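Prolyl endopeptidase (PDB 2BKL) probably hydrolyses oligopeptides on the carboxyl side of proline and, less readily, alanine, as a serine peptidase of the S9A prolyl oligopeptidase family. Local coordinates at residues R526-G531 and Y550-C555; N482-G487 and K502-D507; S129-K134 and P177-F182; V420-K425 and H510-Y515. One frame throughout, in Å; residues are numbered along the deposited sequence.

Interaction 1 of 4, residues R526-G531 and Y550-C555; sequences RLAIYG and YGAVVC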
# COMPACT_ATOMS: atom_id res chain seq x y z
N ARG A 526 20.85 -6.75 -18.86
CA ARG A 526 20.34 -5.40 -18.91
C ARG A 526 18.97 -5.28 -18.21
O ARG A 526 18.31 -4.24 -18.32
CB ARG A 526 20.19 -4.99 -20.37
CG ARG A 526 21.50 -4.93 -21.13
CD ARG A 526 22.29 -3.67 -20.83
NE ARG A 526 21.85 -2.61 -21.71
CZ ARG A 526 22.39 -1.39 -21.77
NH1 ARG A 526 23.32 -1.02 -20.92
NH2 ARG A 526 21.95 -0.53 -22.68
N LEU A 527 18.57 -6.32 -17.48
CA LEU A 527 17.27 -6.35 -16.82
C LEU A 527 17.40 -6.28 -15.32
O LEU A 527 18.08 -7.10 -14.71
CB LEU A 527 16.52 -7.64 -17.21
CG LEU A 527 15.16 -7.89 -16.55
CD1 LEU A 527 14.19 -6.80 -16.91
CD2 LEU A 527 14.61 -9.25 -16.89
N ALA A 528 16.70 -5.33 -14.73
CA ALA A 528 16.58 -5.22 -13.26
C ALA A 528 15.14 -5.47 -12.83
O ALA A 528 14.19 -5.17 -13.56
CB ALA A 528 17.02 -3.84 -12.82
N ILE A 529 14.99 -6.01 -11.63
CA ILE A 529 13.70 -6.15 -10.98
C ILE A 529 13.66 -5.39 -9.69
O ILE A 529 14.67 -5.26 -8.99
CB ILE A 529 13.32 -7.61 -10.77
CG1 ILE A 529 14.39 -8.41 -10.01
CG2 ILE A 529 12.97 -8.26 -12.11
CD1 ILE A 529 13.98 -9.81 -9.65
N TYR A 530 12.48 -4.87 -9.37
CA TYR A 530 12.23 -4.07 -8.18
C TYR A 530 10.95 -4.54 -7.52
O TYR A 530 9.94 -4.75 -8.19
CB TYR A 530 12.08 -2.55 -8.48
CG TYR A 530 11.77 -1.72 -7.22
CD1 TYR A 530 10.48 -1.69 -6.67
CD2 TYR A 530 12.74 -1.06 -6.53
CE1 TYR A 530 10.19 -0.99 -5.51
CE2 TYR A 530 12.45 -0.33 -5.38
CZ TYR A 530 11.20 -0.32 -4.87
OH TYR A 530 10.94 0.42 -3.71
N GLY A 531 10.99 -4.67 -6.20
CA GLY A 531 9.78 -4.84 -5.43
C GLY A 531 9.98 -4.43 -4.01
O GLY A 531 11.09 -4.50 -3.51
N TYR A 550 18.14 -12.36 -14.56
CA TYR A 550 18.19 -11.00 -14.05
C TYR A 550 19.61 -10.48 -13.92
O TYR A 550 20.52 -11.23 -13.57
CB TYR A 550 17.51 -10.95 -12.67
CG TYR A 550 16.14 -11.63 -12.64
CD1 TYR A 550 15.05 -11.04 -13.27
CD2 TYR A 550 15.95 -12.84 -12.01
CE1 TYR A 550 13.82 -11.64 -13.25
CE2 TYR A 550 14.72 -13.48 -11.99
CZ TYR A 550 13.64 -12.87 -12.62
OH TYR A 550 12.43 -13.50 -12.63
N GLY A 551 19.80 -9.20 -14.22
CA GLY A 551 21.07 -8.52 -14.05
C GLY A 551 21.21 -7.81 -12.71
O GLY A 551 22.33 -7.71 -12.16
N ALA A 552 20.10 -7.32 -12.18
CA ALA A 552 20.12 -6.60 -10.91
C ALA A 552 18.78 -6.71 -10.21
O ALA A 552 17.73 -6.93 -10.85
CB ALA A 552 20.50 -5.17 -11.13
N VAL A 553 18.82 -6.55 -8.89
CA VAL A 553 17.63 -6.65 -8.04
C VAL A 553 17.68 -5.51 -7.06
O VAL A 553 18.71 -5.28 -6.39
CB VAL A 553 17.65 -7.96 -7.26
CG1 VAL A 553 16.51 -8.05 -6.24
CG2 VAL A 553 17.63 -9.17 -8.18
N VAL A 554 16.58 -4.79 -6.94
CA VAL A 554 16.36 -3.79 -5.91
C VAL A 554 15.23 -4.30 -5.03
O VAL A 554 14.11 -4.52 -5.50
CB VAL A 554 16.02 -2.40 -6.49
CG1 VAL A 554 15.91 -1.38 -5.34
CG2 VAL A 554 17.08 -1.95 -7.49
N CYS A 555 15.52 -4.49 -3.73
CA CYS A 555 14.63 -5.21 -2.82
C CYS A 555 14.39 -4.28 -1.65
O CYS A 555 15.32 -4.01 -0.89
CB CYS A 555 15.30 -6.53 -2.40
SG CYS A 555 14.39 -7.52 -1.23

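Interaction 2 of 4, residues N482-G487 and K502-D507; sequences NLRGGG and KQNVFD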
# COMPACT_ATOMS: atom_id res chain seq x y z
N ASN A 482 0.97 -7.42 -13.83
CA ASN A 482 -0.23 -7.59 -13.02
C ASN A 482 -0.34 -9.06 -12.60
O ASN A 482 -1.27 -9.79 -12.96
CB ASN A 482 -1.47 -7.15 -13.80
CG ASN A 482 -1.47 -5.69 -14.11
OD1 ASN A 482 -1.17 -5.30 -15.23
ND2 ASN A 482 -1.83 -4.88 -13.13
N LEU A 483 0.61 -9.45 -11.78
CA LEU A 483 0.77 -10.81 -11.32
C LEU A 483 -0.46 -11.30 -10.54
O LEU A 483 -1.19 -10.51 -9.91
CB LEU A 483 1.96 -10.92 -10.41
CG LEU A 483 3.28 -10.36 -10.89
CD1 LEU A 483 4.34 -10.41 -9.75
CD2 LEU A 483 3.75 -11.12 -12.10
N ARG A 484 -0.69 -12.60 -10.59
CA ARG A 484 -1.67 -13.22 -9.68
C ARG A 484 -1.30 -12.90 -8.23
O ARG A 484 -0.17 -12.45 -7.92
CB ARG A 484 -1.79 -14.72 -9.92
CG ARG A 484 -2.62 -15.05 -11.15
CD ARG A 484 -2.68 -16.53 -11.50
NE ARG A 484 -1.40 -16.99 -12.03
CZ ARG A 484 -1.17 -18.23 -12.39
NH1 ARG A 484 -2.11 -19.14 -12.24
NH2 ARG A 484 0.02 -18.57 -12.85
N GLY A 485 -2.27 -13.07 -7.33
CA GLY A 485 -2.17 -12.56 -5.99
C GLY A 485 -2.71 -11.16 -5.85
O GLY A 485 -3.18 -10.80 -4.78
N GLY A 486 -2.63 -10.35 -6.91
CA GLY A 486 -3.34 -9.11 -6.97
C GLY A 486 -4.82 -9.31 -7.16
O GLY A 486 -5.33 -10.43 -7.19
N GLY A 487 -5.54 -8.21 -7.28
CA GLY A 487 -6.98 -8.25 -7.44
C GLY A 487 -7.49 -7.95 -8.83
O GLY A 487 -8.67 -7.75 -9.00
N LYS A 502 1.15 -19.56 -3.78
CA LYS A 502 2.06 -18.40 -3.87
C LYS A 502 3.09 -18.52 -4.98
O LYS A 502 3.45 -17.51 -5.61
CB LYS A 502 2.73 -18.14 -2.52
CG LYS A 502 3.59 -16.88 -2.46
CD LYS A 502 2.74 -15.60 -2.63
CE LYS A 502 3.57 -14.35 -2.41
NZ LYS A 502 2.74 -13.10 -2.53
N GLN A 503 3.56 -19.74 -5.25
CA GLN A 503 4.55 -19.95 -6.28
C GLN A 503 4.06 -19.46 -7.64
O GLN A 503 4.86 -19.09 -8.50
CB GLN A 503 4.99 -21.41 -6.36
CG GLN A 503 6.06 -21.73 -7.40
CD GLN A 503 7.33 -20.97 -7.19
OE1 GLN A 503 7.80 -20.88 -6.05
NE2 GLN A 503 7.97 -20.52 -8.28
N ASN A 504 2.75 -19.48 -7.88
CA ASN A 504 2.23 -18.95 -9.15
C ASN A 504 2.62 -17.49 -9.38
O ASN A 504 2.83 -17.06 -10.50
CB ASN A 504 0.72 -19.02 -9.19
CG ASN A 504 0.17 -20.44 -9.33
OD1 ASN A 504 0.83 -21.37 -9.80
ND2 ASN A 504 -1.09 -20.61 -8.95
N VAL A 505 2.72 -16.69 -8.31
CA VAL A 505 3.08 -15.30 -8.42
C VAL A 505 4.49 -15.20 -8.97
O VAL A 505 4.78 -14.41 -9.87
CB VAL A 505 3.05 -14.62 -7.05
CG1 VAL A 505 3.44 -13.18 -7.14
CG2 VAL A 505 1.68 -14.76 -6.44
N PHE A 506 5.39 -16.00 -8.40
CA PHE A 506 6.77 -16.01 -8.81
C PHE A 506 6.91 -16.52 -10.23
O PHE A 506 7.64 -15.93 -11.04
CB PHE A 506 7.63 -16.82 -7.83
CG PHE A 506 7.40 -16.47 -6.36
CD1 PHE A 506 7.12 -15.18 -5.97
CD2 PHE A 506 7.45 -17.46 -5.38
CE1 PHE A 506 6.92 -14.87 -4.64
CE2 PHE A 506 7.23 -17.14 -4.03
CZ PHE A 506 6.99 -15.86 -3.67
N ASP A 507 6.14 -17.56 -10.57
CA ASP A 507 6.13 -18.05 -11.95
C ASP A 507 5.64 -16.99 -12.95
O ASP A 507 6.22 -16.83 -14.02
CB ASP A 507 5.33 -19.31 -12.07
CG ASP A 507 5.93 -20.48 -11.36
OD1 ASP A 507 7.16 -20.50 -11.07
OD2 ASP A 507 5.21 -21.44 -11.08

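Interaction 3 of 4, residues S129-K134 and P177-F182; sequences SWDGKK and PDSKGF. With SO4 (sulfate ion), chain F.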
# COMPACT_ATOMS: atom_id res chain seq x y z
N SER A 129 -14.62 16.93 11.57
CA SER A 129 -15.94 16.80 12.17
C SER A 129 -17.00 17.35 11.20
O SER A 129 -16.71 18.14 10.32
CB SER A 129 -15.98 17.52 13.52
OG SER A 129 -15.82 18.92 13.35
N TRP A 130 -18.24 16.88 11.37
CA TRP A 130 -19.31 17.22 10.45
C TRP A 130 -19.64 18.70 10.46
O TRP A 130 -20.09 19.22 9.45
CB TRP A 130 -20.56 16.35 10.69
CG TRP A 130 -20.24 14.93 10.40
CD1 TRP A 130 -20.00 13.94 11.30
CD2 TRP A 130 -19.95 14.37 9.12
NE1 TRP A 130 -19.62 12.79 10.66
CE2 TRP A 130 -19.57 13.02 9.31
CE3 TRP A 130 -19.97 14.86 7.80
CZ2 TRP A 130 -19.23 12.16 8.26
CZ3 TRP A 130 -19.64 14.02 6.77
CH2 TRP A 130 -19.27 12.68 6.99
N ASP A 131 -19.38 19.39 11.58
CA ASP A 131 -19.61 20.82 11.67
C ASP A 131 -18.46 21.68 11.12
O ASP A 131 -18.55 22.92 11.09
CB ASP A 131 -19.98 21.25 13.11
CG ASP A 131 -18.88 21.08 14.11
OD1 ASP A 131 -17.78 20.64 13.72
OD2 ASP A 131 -19.04 21.35 15.33
N GLY A 132 -17.38 21.03 10.69
CA GLY A 132 -16.21 21.71 10.14
C GLY A 132 -15.42 22.47 11.18
O GLY A 132 -14.56 23.27 10.79
N LYS A 133 -15.64 22.19 12.46
CA LYS A 133 -14.98 22.96 13.54
C LYS A 133 -13.77 22.26 14.17
O LYS A 133 -12.99 22.93 14.87
CB LYS A 133 -15.95 23.31 14.65
CG LYS A 133 -17.24 24.00 14.20
CD LYS A 133 -17.05 25.37 13.68
CE LYS A 133 -18.45 26.04 13.49
NZ LYS A 133 -18.42 27.15 12.53
N LYS A 134 -13.62 20.95 13.97
CA LYS A 134 -12.57 20.16 14.60
C LYS A 134 -11.97 19.20 13.58
O LYS A 134 -12.65 18.73 12.66
CB LYS A 134 -13.12 19.30 15.77
CG LYS A 134 -13.89 20.04 16.84
CD LYS A 134 -13.05 21.00 17.65
CE LYS A 134 -13.87 21.59 18.80
NZ LYS A 134 -13.07 22.54 19.59
N PRO A 177 -22.66 12.56 14.09
CA PRO A 177 -23.27 13.76 13.48
C PRO A 177 -23.29 15.01 14.37
O PRO A 177 -23.30 16.13 13.83
CB PRO A 177 -24.68 13.30 13.14
CG PRO A 177 -24.71 11.85 13.20
CD PRO A 177 -23.52 11.38 13.97
N ASP A 178 -23.29 14.85 15.70
CA ASP A 178 -23.27 15.99 16.62
C ASP A 178 -21.90 16.63 16.81
O ASP A 178 -21.78 17.63 17.51
CB ASP A 178 -23.84 15.58 17.99
CG ASP A 178 -23.06 14.44 18.66
OD1 ASP A 178 -21.96 14.06 18.19
OD2 ASP A 178 -23.49 13.88 19.71
N SER A 179 -20.88 16.04 16.18
CA SER A 179 -19.50 16.52 16.25
C SER A 179 -18.97 16.54 17.69
O SER A 179 -17.97 17.23 17.97
CB SER A 179 -19.33 17.91 15.62
OG SER A 179 -19.66 17.86 14.26
N LYS A 180 -19.58 15.76 18.57
CA LYS A 180 -19.20 15.77 19.98
C LYS A 180 -18.15 14.72 20.34
O LYS A 180 -17.60 14.74 21.45
CB LYS A 180 -20.45 15.58 20.86
CG LYS A 180 -21.38 16.79 20.81
CD LYS A 180 -22.28 16.91 22.02
CE LYS A 180 -23.13 18.19 21.99
NZ LYS A 180 -22.28 19.42 21.79
N GLY A 181 -17.82 13.84 19.39
CA GLY A 181 -16.81 12.82 19.63
C GLY A 181 -16.77 11.86 18.45
O GLY A 181 -17.43 12.07 17.40
N PHE A 182 -15.94 10.84 18.56
CA PHE A 182 -15.73 9.93 17.44
C PHE A 182 -15.47 8.50 17.92
O PHE A 182 -14.93 8.26 19.01
CB PHE A 182 -14.59 10.41 16.57
CG PHE A 182 -13.31 10.71 17.31
CD1 PHE A 182 -12.42 9.66 17.66
CD2 PHE A 182 -12.95 12.02 17.61
CE1 PHE A 182 -11.24 9.96 18.34
CE2 PHE A 182 -11.74 12.30 18.29
CZ PHE A 182 -10.91 11.28 18.62
S SO4 F . -25.61 11.73 17.21
O1 SO4 F . -25.53 11.44 18.64
O2 SO4 F . -24.44 12.50 16.90
O3 SO4 F . -25.78 10.46 16.48
O4 SO4 F . -26.79 12.57 16.92

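Interaction 4 of 4, residues V420-K425 and H510-Y515; sequences VFYASK and HAAAEY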
# COMPACT_ATOMS: atom_id res chain seq x y z
N VAL A 420 0.39 -5.41 -22.74
CA VAL A 420 0.59 -6.70 -23.34
C VAL A 420 0.08 -7.79 -22.42
O VAL A 420 -0.17 -7.56 -21.23
CB VAL A 420 2.09 -6.93 -23.66
CG1 VAL A 420 2.60 -5.85 -24.61
CG2 VAL A 420 2.95 -7.00 -22.39
N PHE A 421 -0.08 -8.99 -22.98
CA PHE A 421 -0.54 -10.16 -22.30
C PHE A 421 0.37 -11.32 -22.61
O PHE A 421 0.53 -11.69 -23.78
CB PHE A 421 -2.00 -10.45 -22.67
CG PHE A 421 -2.90 -9.29 -22.45
CD1 PHE A 421 -3.46 -9.09 -21.21
CD2 PHE A 421 -3.16 -8.38 -23.44
CE1 PHE A 421 -4.28 -8.00 -20.96
CE2 PHE A 421 -3.99 -7.25 -23.17
CZ PHE A 421 -4.52 -7.09 -21.91
N TYR A 422 0.96 -11.92 -21.59
CA TYR A 422 1.90 -13.03 -21.80
C TYR A 422 1.42 -14.27 -21.06
O TYR A 422 0.64 -14.18 -20.11
CB TYR A 422 3.32 -12.63 -21.35
CG TYR A 422 3.47 -12.36 -19.88
CD1 TYR A 422 3.27 -11.10 -19.35
CD2 TYR A 422 3.78 -13.39 -19.00
CE1 TYR A 422 3.35 -10.88 -17.99
CE2 TYR A 422 3.88 -13.15 -17.65
CZ TYR A 422 3.66 -11.90 -17.15
OH TYR A 422 3.75 -11.68 -15.80
N ALA A 423 1.84 -15.44 -21.49
CA ALA A 423 1.46 -16.69 -20.86
C ALA A 423 2.46 -17.06 -19.80
O ALA A 423 3.67 -17.06 -20.04
CB ALA A 423 1.36 -17.79 -21.88
N SER A 424 1.94 -17.38 -18.62
CA SER A 424 2.70 -17.98 -17.53
C SER A 424 2.89 -19.45 -17.79
O SER A 424 2.34 -19.98 -18.74
CB SER A 424 1.96 -17.75 -16.21
OG SER A 424 2.82 -17.97 -15.13
N LYS A 425 3.68 -20.08 -16.93
CA LYS A 425 3.99 -21.51 -17.03
C LYS A 425 2.75 -22.40 -17.22
O LYS A 425 2.74 -23.30 -18.06
CB LYS A 425 4.75 -21.92 -15.77
CG LYS A 425 5.67 -23.07 -15.94
CD LYS A 425 6.48 -23.26 -14.66
CE LYS A 425 5.71 -24.08 -13.67
NZ LYS A 425 6.60 -25.03 -12.92
N HIS A 510 8.71 -14.57 -13.30
CA HIS A 510 9.75 -15.11 -14.17
C HIS A 510 9.31 -15.03 -15.66
O HIS A 510 10.12 -14.70 -16.52
CB HIS A 510 10.06 -16.55 -13.88
CG HIS A 510 10.61 -16.85 -12.52
ND1 HIS A 510 11.73 -16.22 -12.01
CD2 HIS A 510 10.24 -17.78 -11.60
CE1 HIS A 510 12.00 -16.74 -10.83
NE2 HIS A 510 11.11 -17.67 -10.54
N ALA A 511 8.05 -15.33 -15.95
CA ALA A 511 7.54 -15.30 -17.31
C ALA A 511 7.53 -13.88 -17.87
O ALA A 511 7.72 -13.70 -19.07
CB ALA A 511 6.18 -15.95 -17.38
N ALA A 512 7.29 -12.87 -17.04
CA ALA A 512 7.37 -11.47 -17.50
C ALA A 512 8.80 -11.15 -17.93
O ALA A 512 9.01 -10.52 -18.97
CB ALA A 512 6.94 -10.52 -16.42
N ALA A 513 9.77 -11.59 -17.13
CA ALA A 513 11.16 -11.36 -17.46
C ALA A 513 11.55 -12.04 -18.75
O ALA A 513 12.26 -11.48 -19.58
CB ALA A 513 12.06 -11.83 -16.33
N GLU A 514 11.05 -13.25 -18.94
CA GLU A 514 11.33 -13.97 -20.18
C GLU A 514 10.66 -13.27 -21.37
O GLU A 514 11.24 -13.18 -22.46
CB GLU A 514 10.84 -15.41 -20.11
CG GLU A 514 11.65 -16.30 -19.17
CD GLU A 514 10.96 -17.64 -18.86
OE1 GLU A 514 9.72 -17.72 -18.79
OE2 GLU A 514 11.69 -18.64 -18.72
N TYR A 515 9.44 -12.78 -21.17
CA TYR A 515 8.71 -12.09 -22.24
C TYR A 515 9.47 -10.84 -22.72
O TYR A 515 9.59 -10.60 -23.92
CB TYR A 515 7.32 -11.70 -21.76
CG TYR A 515 6.56 -10.85 -22.74
CD1 TYR A 515 6.67 -9.46 -22.74
CD2 TYR A 515 5.73 -11.42 -23.70
CE1 TYR A 515 6.01 -8.68 -23.67
CE2 TYR A 515 5.04 -10.65 -24.58
CZ TYR A 515 5.15 -9.28 -24.57
OH TYR A 515 4.50 -8.50 -25.50

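Interaction 1 of 4, residues R526-G531 and Y550-C555
From Ala-528 paired with Ala-552 to Gly-531 paired with Cys-555, the axes of the two parallel strands come within 4.7 Å of each other and diverge by 12°. The bonds alternate between them: Ile-529 N gives to Ala-552 O, Val-554 N to Ile-529 O at 2.8 Å with a nearly straight N-H (172°), and Gly-531 N to Val-554 O. Where the second strand enters, Leu-527 O is gripped twice, by Gly-551 N at 2.8 Å and by Ala-552 N at 3.2 Å. On one face Ile-529 carries the packing. Its CG1 lies between the backbone N and the carbonyl carbon (chi1 54°), and the extended arm sets CD1 over the centre of the Tyr-550 ring, 4.0 Å from the centroid, a CH-pi contact. CG2 of the same residue meets CD1 of Tyr-550 at 3.7 Å, while CG1 lies alongside Val-553 CG2. The Tyr-550 hydroxyl bonds to His-510. The other face carries Ala-528 against Ala-552, and Tyr-530 CD2 3.4 Å from Val-554 CG1; helix 657-674 covers it. With helix 534-545 as the connection, the pair forms a beta-alpha-beta crossover of the alpha/beta-hydrolase fold, and Gly-531 opens what appears to be the nucleophile elbow at Ser-533.

Interaction 2 of 4, residues N482-G487 and K502-D507
Arg-484 and Asn-504 meet flat to flat: the guanidinium and the side-chain amide are stacked, their planes only 2° apart. CB of Asn-504 sits over the centre of the guanidinium, 3.8 Å from Arg-484 CZ, and the amide extends from there so that ND2 lies 3.7 Å from Arg-484 NH1. The arginine reaches this place by a bend at chi3 (-73°), which turns the planar end of an otherwise extended chain across the start of the helix. No hydrogen bond joins the two groups, whose N-H groups have partners of their own. Arg-484 NH2 forms a salt bridge with Asp-508 and NH1 one with Asp-426, two carboxylates that would fix the rotation of the guanidinium, while Asn-504 ND2 bonds to Ala-496 O. Next to the stack Val-505 takes over: its CG2 abuts the carbonyl oxygen Arg-484 O at 3.3 Å, and its CG1 makes the apolar contact with Leu-483 CD1 at 3.9 Å, the two side chains crossing at about a right angle. The type II turn from Leu-483 to Gly-486 presents that carbonyl, and Gly-485, with phi at +90°, follows at the turn and lies beside Val-505 CG2. In the fold, the turn follows strand 477-481 and rests on the first turn of helix 503-518, with Leu-483 also touching Leu-538 of helix 534-545 and Gly-485 hydrogen-bonded to Trp-493 in helix 491-495.

Interaction 3 of 4, residues S129-K134 and P177-F182
Ser-179 reaches from the loop between strands 174-175 and 181-186 of the N-terminal beta-propeller into the type I turn, Ser-129 to Gly-132, between strands 121-128 and 134-141. Its CB lies against the carboxylate of Asp-131, 3.5 Å from OD2. One bond further, OG stands anti to the carbonyl carbon of its own residue (chi1 -62°), which brings it to the turn backbone: Asp-131 N donates to Ser-179 OG at 3.1 Å, with an N-H...O angle of 143°, so the bond is bent. The same oxygen is 3.8 Å from Ser-129 CB and 3.3 Å from Asp-131 CG, so the hydroxyl is set among atoms of the turn. Beside it, Trp-130 CD1 approaches Pro-177 CA at 3.9 Å, and the indole is further held by a bond from NE1 to Trp-175 O and a cation-pi contact with Arg-236. Asp-178 N donates a hydrogen bond to O2 of a sulfate ion, probably from the crystallisation liquor. The turn also braces itself from within. Asp-131 OD1 accepts twice: from Lys-133 N, which comes from above the carboxylate plane and closes an Asx turn, and from Ser-129 OG, which meets it nearly along its C-O axis at 2.6 Å.

Interaction 4 of 4, residues V420-K425 and H510-Y515
Apolar and aromatic packing carries the contact of Tyr-422 with Ala-511, Ala-512 and Tyr-515, where strand 420-423 crosses helix 510-515 at 115° with the axes 8.5 Å apart. Strand 415-423 is an outermost strand of the mixed eight-stranded sheet of the alpha/beta-hydrolase part, and helix 503-518 packs on it. The Tyr-422 ring lies against the helix backbone, one face over Ala-512 CA, which is offset toward the rim. Its CG sits between the backbone N and the carbonyl carbon (chi1 65°), which turns the ring along the helix, where CE2 touches Ala-511 CB at 3.6 Å and CZ meets Ala-512 CB at the same distance. Further along, Tyr-515 extends back along the strand: its CD2 lies 3.6 Å from Tyr-422 CB and its CE1 3.7 Å from Val-420 CG2, with OH 3.4 Å from Val-420 CG1. Polar links run to the helix just before this segment. Tyr-422 OH hydrogen-bonds to Asp-508 O, and Ser-424 OG to the Asp-508 side chain, the carboxylate that also pairs with Arg-484. No hydrogen bond joins the two segments themselves, so close apolar packing joins them, while the directional bonds to Asp-508 would set where the strand end lies along the helix.

Overall arrangement
Position in the fold goes with chemistry here. Interactions 1, 2 and 4 belong to the catalytic alpha/beta-hydrolase part, and interaction 3 to the propeller, its centre about 43 to 52 Å from theirs. Interaction 1, within the central sheet, and interaction 2 are buried; interactions 3 and 4 are only partly so. Backbone bonds dominate interaction 1, a planar stack and salt bridges to outside carboxylates interaction 2, a serine bond to a turn interaction 3, and apolar packing interaction 4. Helix 503-518 serves both interactions 2 and 4, and the two also touch directly, Leu-483 CD2 against Tyr-422 OH. Interactions 1 and 4 reach the same sheet and meet through Tyr-550 and His-510.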